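Local coordinates for bartonella effector protein (Bep) substrate of VirB T4SS (Bartonella sp. 1-1C, PDB 4PY3) that belongs to the Fic family, many of whose members AMPylate proteins using ATP, and is a Bartonella effector, here its N-terminal Fic domain, whose own activity remains uncertain, at residues F146-L149 against N150-P154; G158-P161 against T162-V165; C192-G195 against M196-K199. All coordinates share one frame; numbering follows the deposited sequence.

Contact 1. Residues F146-L149 against N150-P154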
ATOM      1  N   PHE A 146      -1.796  -9.106   4.231  1.00 50.22           N
ATOM      2  CA  PHE A 146      -2.368  -7.813   3.860  1.00 48.72           C
ATOM      3  C   PHE A 146      -2.613  -6.949   5.085  1.00 48.73           C
ATOM      4  O   PHE A 146      -2.293  -5.746   5.098  1.00 47.12           O
ATOM      5  CB  PHE A 146      -3.685  -7.986   3.113  1.00 49.27           C
ATOM      6  CG  PHE A 146      -4.144  -6.738   2.411  1.00 48.06           C
ATOM      7  CD1 PHE A 146      -3.678  -6.444   1.144  1.00 47.34           C
ATOM      8  CD2 PHE A 146      -5.037  -5.868   3.010  1.00 48.19           C
ATOM      9  CE1 PHE A 146      -4.092  -5.306   0.473  1.00 46.93           C
ATOM     10  CE2 PHE A 146      -5.466  -4.720   2.344  1.00 47.85           C
ATOM     11  CZ  PHE A 146      -4.987  -4.436   1.075  1.00 47.12           C
ATOM     12  N   VAL A 147      -3.181  -7.569   6.116  1.00 50.07           N
ATOM     13  CA  VAL A 147      -3.405  -6.882   7.392  1.00 50.37           C
ATOM     14  C   VAL A 147      -2.083  -6.372   7.972  1.00 49.20           C
ATOM     15  O   VAL A 147      -1.991  -5.236   8.434  1.00 48.62           O
ATOM     16  CB  VAL A 147      -4.106  -7.810   8.415  1.00 52.18           C
ATOM     17  CG1 VAL A 147      -3.975  -7.272   9.839  1.00 52.70           C
ATOM     18  CG2 VAL A 147      -5.571  -7.975   8.045  1.00 53.11           C
ATOM     19  N   PHE A 148      -1.065  -7.228   7.938  1.00 49.32           N
ATOM     20  CA  PHE A 148       0.245  -6.871   8.454  1.00 48.95           C
ATOM     21  C   PHE A 148       0.826  -5.654   7.709  1.00 46.90           C
ATOM     22  O   PHE A 148       1.180  -4.652   8.323  1.00 46.15           O
ATOM     23  CB  PHE A 148       1.192  -8.075   8.368  1.00 50.01           C
ATOM     24  CG  PHE A 148       2.595  -7.784   8.841  1.00 50.38           C
ATOM     25  CD1 PHE A 148       2.821  -7.062  10.005  1.00 50.64           C
ATOM     26  CD2 PHE A 148       3.690  -8.242   8.126  1.00 50.43           C
ATOM     27  CE1 PHE A 148       4.109  -6.788  10.438  1.00 51.09           C
ATOM     28  CE2 PHE A 148       4.979  -7.970   8.556  1.00 50.79           C
ATOM     29  CZ  PHE A 148       5.191  -7.242   9.710  1.00 51.10           C
ATOM     30  N   LEU A 149       0.880  -5.740   6.385  1.00 46.02           N
ATOM     31  CA  LEU A 149       1.431  -4.669   5.570  1.00 45.18           C
ATOM     32  C   LEU A 149       0.648  -3.376   5.746  1.00 45.00           C
ATOM     33  O   LEU A 149       1.230  -2.289   5.831  1.00 44.72           O
ATOM     34  CB  LEU A 149       1.440  -5.057   4.093  1.00 44.52           C
ATOM     35  CG  LEU A 149       2.005  -3.983   3.156  1.00 43.13           C
ATOM     36  CD1 LEU A 149       3.427  -3.602   3.543  1.00 42.92           C
ATOM     37  CD2 LEU A 149       1.977  -4.446   1.709  1.00 43.00           C
ATOM     38  N   ASN A 150      -0.671  -3.498   5.800  1.00 46.31           N
ATOM     39  CA  ASN A 150      -1.523  -2.341   5.996  1.00 46.50           C
ATOM     40  C   ASN A 150      -1.174  -1.572   7.268  1.00 46.20           C
ATOM     41  O   ASN A 150      -1.168  -0.336   7.273  1.00 45.86           O
ATOM     42  CB  ASN A 150      -2.990  -2.732   6.040  1.00 48.42           C
ATOM     43  CG  ASN A 150      -3.888  -1.516   6.149  1.00 49.82           C
ATOM     44  OD1 ASN A 150      -4.019  -0.742   5.201  1.00 49.92           O
ATOM     45  ND2 ASN A 150      -4.471  -1.313   7.317  1.00 51.48           N
ATOM     46  N   SER A 151      -0.846  -2.304   8.332  1.00 46.35           N
ATOM     47  CA  SER A 151      -0.504  -1.677   9.614  1.00 46.23           C
ATOM     48  C   SER A 151       0.869  -0.984   9.604  1.00 44.38           C
ATOM     49  O   SER A 151       1.147  -0.114  10.443  1.00 44.76           O
ATOM     50  CB  SER A 151      -0.529  -2.716  10.731  1.00 47.95           C
ATOM     51  OG  SER A 151       0.576  -3.587  10.604  1.00 48.56           O
ATOM     52  N   ILE A 152       1.714  -1.351   8.649  1.00 42.65           N
ATOM     53  CA  ILE A 152       3.017  -0.709   8.477  1.00 41.72           C
ATOM     54  C   ILE A 152       2.876   0.684   7.839  1.00 39.86           C
ATOM     55  O   ILE A 152       3.506   1.642   8.279  1.00 39.42           O
ATOM     56  CB  ILE A 152       3.955  -1.556   7.607  1.00 41.61           C
ATOM     57  CG1 ILE A 152       4.137  -2.946   8.243  1.00 43.19           C
ATOM     58  CG2 ILE A 152       5.305  -0.855   7.435  1.00 41.18           C
ATOM     59  CD1 ILE A 152       4.984  -3.908   7.438  1.00 43.39           C
ATOM     60  N   ALA A 153       2.075   0.757   6.778  1.00 38.68           N
ATOM     61  CA  ALA A 153       1.851   1.988   6.033  1.00 37.21           C
ATOM     62  C   ALA A 153       3.176   2.694   5.771  1.00 36.17           C
ATOM     63  O   ALA A 153       3.381   3.841   6.196  1.00 36.03           O
ATOM     64  CB  ALA A 153       0.898   2.888   6.788  1.00 37.70           C
ATOM     65  N   PRO A 154       4.080   2.016   5.042  1.00 35.16           N
ATOM     66  CA  PRO A 154       5.442   2.498   4.874  1.00 34.67           C
ATOM     67  C   PRO A 154       5.603   3.842   4.141  1.00 33.53           C
ATOM     68  O   PRO A 154       6.653   4.494   4.306  1.00 33.75           O
ATOM     69  CB  PRO A 154       6.091   1.382   4.075  1.00 34.94           C
ATOM     70  CG  PRO A 154       4.985   0.865   3.231  1.00 34.71           C
ATOM     71  CD  PRO A 154       3.778   0.917   4.116  1.00 35.06           C
TER
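Phe148 O, in the last turns of helix 135-152, is gripped chiefly by the hydroxyl of Ser151: OG donates to it at 2.6 Å. OG lies between its own backbone N and carbonyl carbon (chi1 72°), a setting that turns it back along the helix onto the carbonyl of the preceding turn. The backbone N-H groups of Ser151 and Ile152 also lean on this oxygen, but both bonds are weak. In the preceding turn the helix pattern is firmer, with Asn150 N bonded to Phe146 O at 2.9 Å and Ser151 N to Val147 O at 3.1 Å. The final helical bond runs from Ala153 N to Leu149 O, 3.3 Å long and nearly along the C=O axis. Ala153 then takes a positive phi, and the chain leaves the helix into Pro154. Ala153 stands where the canonical Fic motif begins with histidine.

Among the side chains, Ile152 reaches back to Phe148. Its CD1 sits over one face of the Phe148 ring in a CH-pi contact, 4.2 Å from the centroid and 16° off the normal, displaced toward the rim and closest to CZ. Ile152 CD1 also lies 4.2 Å from Leu149 CD1, so one branch closes against two apolar groups.

Phe148, Leu149 and Ile152 together face helix 113-126, where Phe120 and Asn116 lie. Asn150 OD1 accepts a hydrogen bond from Gln163 of helix 159-173, and Phe146 fits its ring among Phe167, Phe180 and Phe211, against helices 159-173, 185-197 and 205-214.

Contact 2. Residues G158-P161 against T162-V165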
ATOM      1  N   GLY A 158      -0.435   7.189  -0.399  1.00 32.67           N
ATOM      2  CA  GLY A 158      -0.554   6.266  -1.518  1.00 33.10           C
ATOM      3  C   GLY A 158      -0.330   4.815  -1.129  1.00 33.39           C
ATOM      4  O   GLY A 158      -0.035   3.986  -1.996  1.00 33.19           O
ATOM      5  N   ASN A 159      -0.439   4.517   0.165  1.00 34.14           N
ATOM      6  CA  ASN A 159      -0.253   3.141   0.651  1.00 35.09           C
ATOM      7  C   ASN A 159      -1.299   2.207   0.058  1.00 36.65           C
ATOM      8  O   ASN A 159      -0.963   1.165  -0.482  1.00 37.02           O
ATOM      9  CB  ASN A 159      -0.290   3.063   2.182  1.00 35.22           C
ATOM     10  CG  ASN A 159       0.960   3.623   2.831  1.00 34.82           C
ATOM     11  OD1 ASN A 159       2.065   3.146   2.591  1.00 34.36           O
ATOM     12  ND2 ASN A 159       0.799   4.690   3.618  1.00 35.26           N
ATOM     13  N   GLU A 160      -2.558   2.630   0.086  1.00 38.47           N
ATOM     14  CA  GLU A 160      -3.662   1.750  -0.298  1.00 40.32           C
ATOM     15  C   GLU A 160      -3.527   1.243  -1.740  1.00 40.38           C
ATOM     16  O   GLU A 160      -3.430   0.033  -1.951  1.00 41.20           O
ATOM     17  CB  GLU A 160      -5.024   2.413  -0.061  1.00 42.05           C
ATOM     18  CG  GLU A 160      -5.311   2.719   1.408  1.00 43.21           C
ATOM     19  CD  GLU A 160      -4.649   4.012   1.922  1.00 43.39           C
ATOM     20  OE1 GLU A 160      -3.863   4.669   1.174  1.00 43.28           O
ATOM     21  OE2 GLU A 160      -4.925   4.379   3.085  1.00 44.76           O
ATOM     22  N   PRO A 161      -3.508   2.150  -2.737  1.00 40.21           N
ATOM     23  CA  PRO A 161      -3.424   1.653  -4.123  1.00 40.48           C
ATOM     24  C   PRO A 161      -2.145   0.875  -4.406  1.00 39.87           C
ATOM     25  O   PRO A 161      -2.158  -0.051  -5.215  1.00 40.15           O
ATOM     26  CB  PRO A 161      -3.478   2.932  -4.969  1.00 40.25           C
ATOM     27  CG  PRO A 161      -3.082   4.019  -4.037  1.00 39.54           C
ATOM     28  CD  PRO A 161      -3.615   3.617  -2.697  1.00 39.62           C
ATOM     29  N   THR A 162      -1.055   1.243  -3.737  1.00 38.82           N
ATOM     30  CA  THR A 162       0.199   0.520  -3.895  1.00 38.58           C
ATOM     31  C   THR A 162       0.087  -0.946  -3.413  1.00 39.67           C
ATOM     32  O   THR A 162       0.503  -1.857  -4.116  1.00 39.86           O
ATOM     33  CB  THR A 162       1.344   1.221  -3.148  1.00 37.27           C
ATOM     34  OG1 THR A 162       1.513   2.551  -3.664  1.00 37.16           O
ATOM     35  CG2 THR A 162       2.640   0.449  -3.326  1.00 37.03           C
ATOM     36  N   GLN A 163      -0.416  -1.142  -2.197  1.00 40.72           N
ATOM     37  CA  GLN A 163      -0.563  -2.493  -1.628  1.00 42.56           C
ATOM     38  C   GLN A 163      -1.580  -3.327  -2.393  1.00 43.05           C
ATOM     39  O   GLN A 163      -1.357  -4.513  -2.590  1.00 43.92           O
ATOM     40  CB  GLN A 163      -0.794  -2.492  -0.110  1.00 44.04           C
ATOM     41  CG  GLN A 163      -2.049  -1.767   0.283  1.00 45.85           C
ATOM     42  CD  GLN A 163      -2.106  -1.411   1.768  1.00 47.96           C
ATOM     43  OE1 GLN A 163      -1.074  -1.323   2.474  1.00 50.06           O
ATOM     44  NE2 GLN A 163      -3.319  -1.196   2.254  1.00 48.90           N
ATOM     45  N   ARG A 164      -2.623  -2.704  -2.931  1.00 42.93           N
ATOM     46  CA  ARG A 164      -3.579  -3.449  -3.759  1.00 44.05           C
ATOM     47  C   ARG A 164      -2.948  -3.971  -5.039  1.00 43.93           C
ATOM     48  O   ARG A 164      -3.134  -5.143  -5.391  1.00 44.93           O
ATOM     49  CB  ARG A 164      -4.788  -2.604  -4.113  1.00 44.70           C
ATOM     50  CG  ARG A 164      -5.621  -2.278  -2.902  1.00 45.24           C
ATOM     51  CD  ARG A 164      -6.751  -1.354  -3.271  1.00 46.36           C
ATOM     52  NE  ARG A 164      -7.313  -0.783  -2.045  1.00 46.98           N
ATOM     53  CZ  ARG A 164      -8.442  -0.090  -1.965  1.00 48.48           C
ATOM     54  NH1 ARG A 164      -9.190   0.098  -3.046  1.00 50.16           N
ATOM     55  NH2 ARG A 164      -8.829   0.399  -0.794  1.00 48.55           N
ATOM     56  N   VAL A 165      -2.188  -3.125  -5.735  1.00 42.34           N
ATOM     57  CA  VAL A 165      -1.522  -3.589  -6.948  1.00 42.43           C
ATOM     58  C   VAL A 165      -0.556  -4.728  -6.616  1.00 42.16           C
ATOM     59  O   VAL A 165      -0.466  -5.701  -7.349  1.00 43.00           O
ATOM     60  CB  VAL A 165      -0.791  -2.453  -7.683  1.00 41.53           C
ATOM     61  CG1 VAL A 165       0.094  -2.995  -8.798  1.00 41.87           C
ATOM     62  CG2 VAL A 165      -1.801  -1.491  -8.271  1.00 42.20           C
TER
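Thr162 OG1 donates to Gly158 O at 2.7 Å, and the N-H of Thr162 joins the same oxygen only weakly. OG1 lies beside its own backbone N, anti to the carbonyl carbon (chi1 -60°), which brings the hydroxyl back over the first turn of helix 159-173. Gly158 holds the N-cap position there with a positive phi, a conformation glycine adopts readily. Regular helical bonds follow: Gln163 N to Asn159 O at 2.9 Å, Arg164 N to Glu160 O at 3.0 Å and Val165 N to Pro161 O at 3.1 Å. Pro161, which has no N-H to give, falls in the opening turn, where a helix asks for no donor from that position.

Around this backbone the aliphatic parts of two long side chains close in. Gln163 has CG between its backbone N and carbonyl carbon (chi1 61°), and that methylene presses on the carbonyls of Asn159 and Glu160, 3.2 Å from each oxygen. Arg164 lays CG 3.3 Å from Glu160 O and runs on extended to NE. Its guanidinium does not pair with the Glu160 carboxylate, OE2 and NH2 being 6.8 Å apart; NH2 instead makes a salt bridge with Glu185.

Farther out, Asn159 ND2 bonds to Phe155 O, tying the helix start to the loop before it, within the stretch that corresponds to the Fic motif. Thr162 packs on Leu62, His66, Leu69 and Phe70 of helix 59-70, Gln163 turns to helix 135-152, and Arg164 reaches the first residue of helix 185-197.

Contact 3. Residues C192-G195 against M196-K199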
ATOM      1  N   CYS A 192      -9.696  -3.500   6.958  1.00 45.00           N
ATOM      2  CA  CYS A 192      -8.420  -2.978   7.446  1.00 45.57           C
ATOM      3  C   CYS A 192      -8.532  -2.596   8.917  1.00 45.11           C
ATOM      4  O   CYS A 192      -7.630  -2.886   9.711  1.00 44.79           O
ATOM      5  CB  CYS A 192      -7.953  -1.791   6.595  1.00 48.34           C
ATOM      6  SG  CYS A 192      -7.455  -2.280   4.922  1.00 50.59           S
ATOM      7  N   ILE A 193      -9.631  -1.931   9.272  1.00 45.18           N
ATOM      8  CA  ILE A 193      -9.830  -1.455  10.643  1.00 46.49           C
ATOM      9  C   ILE A 193      -9.936  -2.636  11.602  1.00 45.71           C
ATOM     10  O   ILE A 193      -9.252  -2.660  12.631  1.00 46.09           O
ATOM     11  CB  ILE A 193     -11.051  -0.515  10.748  1.00 48.24           C
ATOM     12  CG1 ILE A 193     -10.738   0.786   9.912  1.00 50.38           C
ATOM     13  CG2 ILE A 193     -11.388  -0.265  12.220  1.00 49.47           C
ATOM     14  CD1 ILE A 193     -11.650   2.003  10.028  1.00 53.60           C
ATOM     15  N   ASP A 194     -10.751  -3.629  11.242  1.00 45.11           N
ATOM     16  CA  ASP A 194     -10.847  -4.861  12.025  1.00 44.73           C
ATOM     17  C   ASP A 194      -9.479  -5.481  12.229  1.00 43.89           C
ATOM     18  O   ASP A 194      -9.120  -5.875  13.340  1.00 44.00           O
ATOM     19  CB  ASP A 194     -11.779  -5.879  11.356  1.00 45.43           C
ATOM     20  CG  ASP A 194     -13.247  -5.577  11.584  1.00 47.33           C
ATOM     21  OD1 ASP A 194     -13.570  -4.580  12.261  1.00 49.38           O
ATOM     22  OD2 ASP A 194     -14.091  -6.340  11.099  1.00 49.06           O
ATOM     23  N   GLY A 195      -8.705  -5.537  11.154  1.00 43.66           N
ATOM     24  CA  GLY A 195      -7.336  -6.041  11.209  1.00 45.22           C
ATOM     25  C   GLY A 195      -6.449  -5.374  12.254  1.00 47.83           C
ATOM     26  O   GLY A 195      -5.537  -6.014  12.787  1.00 50.12           O
ATOM     27  N   MET A 196      -6.679  -4.082  12.520  1.00 48.63           N
ATOM     28  CA  MET A 196      -5.859  -3.322  13.472  1.00 50.95           C
ATOM     29  C   MET A 196      -6.479  -3.171  14.858  1.00 50.74           C
ATOM     30  O   MET A 196      -5.793  -2.744  15.783  1.00 52.92           O
ATOM     31  CB  MET A 196      -5.562  -1.930  12.921  1.00 53.39           C
ATOM     32  CG  MET A 196      -4.668  -1.935  11.694  1.00 55.17           C
ATOM     33  SD  MET A 196      -4.082  -0.281  11.251  1.00 60.30           S
ATOM     34  CE  MET A 196      -5.567   0.320  10.466  1.00 58.77           C
ATOM     35  N   THR A 197      -7.757  -3.510  15.007  1.00 48.74           N
ATOM     36  CA  THR A 197      -8.447  -3.346  16.282  1.00 49.43           C
ATOM     37  C   THR A 197      -8.827  -4.651  17.004  1.00 49.43           C
ATOM     38  O   THR A 197      -8.734  -4.714  18.227  1.00 50.80           O
ATOM     39  CB  THR A 197      -9.730  -2.521  16.109  1.00 49.70           C
ATOM     40  OG1 THR A 197     -10.595  -3.165  15.164  1.00 47.81           O
ATOM     41  CG2 THR A 197      -9.397  -1.106  15.640  1.00 50.76           C
ATOM     42  N   LEU A 198      -9.235  -5.686  16.272  1.00 48.36           N
ATOM     43  CA  LEU A 198      -9.765  -6.907  16.917  1.00 49.45           C
ATOM     44  C   LEU A 198      -8.686  -7.838  17.463  1.00 50.80           C
ATOM     45  O   LEU A 198      -7.569  -7.890  16.950  1.00 51.26           O
ATOM     46  CB  LEU A 198     -10.681  -7.672  15.967  1.00 48.47           C
ATOM     47  CG  LEU A 198     -11.813  -6.865  15.327  1.00 48.41           C
ATOM     48  CD1 LEU A 198     -12.694  -7.766  14.476  1.00 48.77           C
ATOM     49  CD2 LEU A 198     -12.655  -6.145  16.371  1.00 50.36           C
ATOM     50  N   LYS A 199      -9.042  -8.583  18.505  1.00 53.48           N
ATOM     51  CA  LYS A 199      -8.147  -9.578  19.119  1.00 56.08           C
ATOM     52  C   LYS A 199      -7.663 -10.638  18.121  1.00 56.64           C
ATOM     53  O   LYS A 199      -8.282 -10.866  17.082  1.00 54.81           O
ATOM     54  CB  LYS A 199      -8.845 -10.271  20.296  1.00 58.25           C
TER
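Thr197 OG1 donates to Ile193 O at 2.9 Å in the C-terminal turn of helix 185-197, part of the helical Fido fold, where the alpha pattern gives way to i-to-i-3 bonds before the chain leaves the helix. Its OG1 lies between the backbone N and the carbonyl carbon (chi1 58°), which points it down onto that oxygen. Bonding is dense around Ile193 O. Met196 N also binds Ile193 O, at 2.9 Å; these two donors come from opposite faces of the carbonyl plane, neither on a lone pair, and Thr197 N adds a weak third bond. Asp194 O is shared too. Thr197 N approaches Asp194 O from above the carbonyl plane at 3.2 Å, whereas Leu198 N lies in the plane, 2.9 Å from Asp194 O, with a nearly straight N-H that keeps one ordinary helical bond at the very end. Met196 N has a further, weak bond to Cys192 O.

Met196 serves the inner side. Its chain is extended as far as SD and then bends (chi3 -78°), bringing CE within 3.9 Å of Cys192 O; beyond, the side chain meets Asn150 of helix 135-152 and the loop residues Val100 and Tyr107. Cys192 packs on Phe146 and Asn150 of that helix and on Met207 of helix 205-214.

The outer side is looser. The side chains of Ile193 and Thr197 touch through CG2 and CG2, 4.0 Å apart. Leu198 leaves the helical conformation, and Lys199 is modelled no further than CB; Thr197, Leu198 and Lys199 all touch a crystal neighbour. Here the Leu198 side chain runs alongside that of Asp194, with Leu198 CD1 3.7 Å from the carboxylate carbon Asp194 CG.

In the fold
Contact 1 is buried, contact 2 partly buried near the middle of the chain, and contact 3 a surface contact with its centre about 17 Å from the chain centre. Contacts 1 and 3 both end a helix, whereas contact 2 begins one. In each, a serine or threonine hydroxyl binds a carbonyl of an earlier residue, but only contact 1 adds a CH-pi contact. Residues 146-154 touch both other sites: Asn150 and Phe146 meet both Gln163 and Cys192. Contacts 2 and 3 do not touch, their nearest atoms being about 5 Å apart; helix 135-152 touches both, and the Arg164-Glu185 salt bridge also ties their helices.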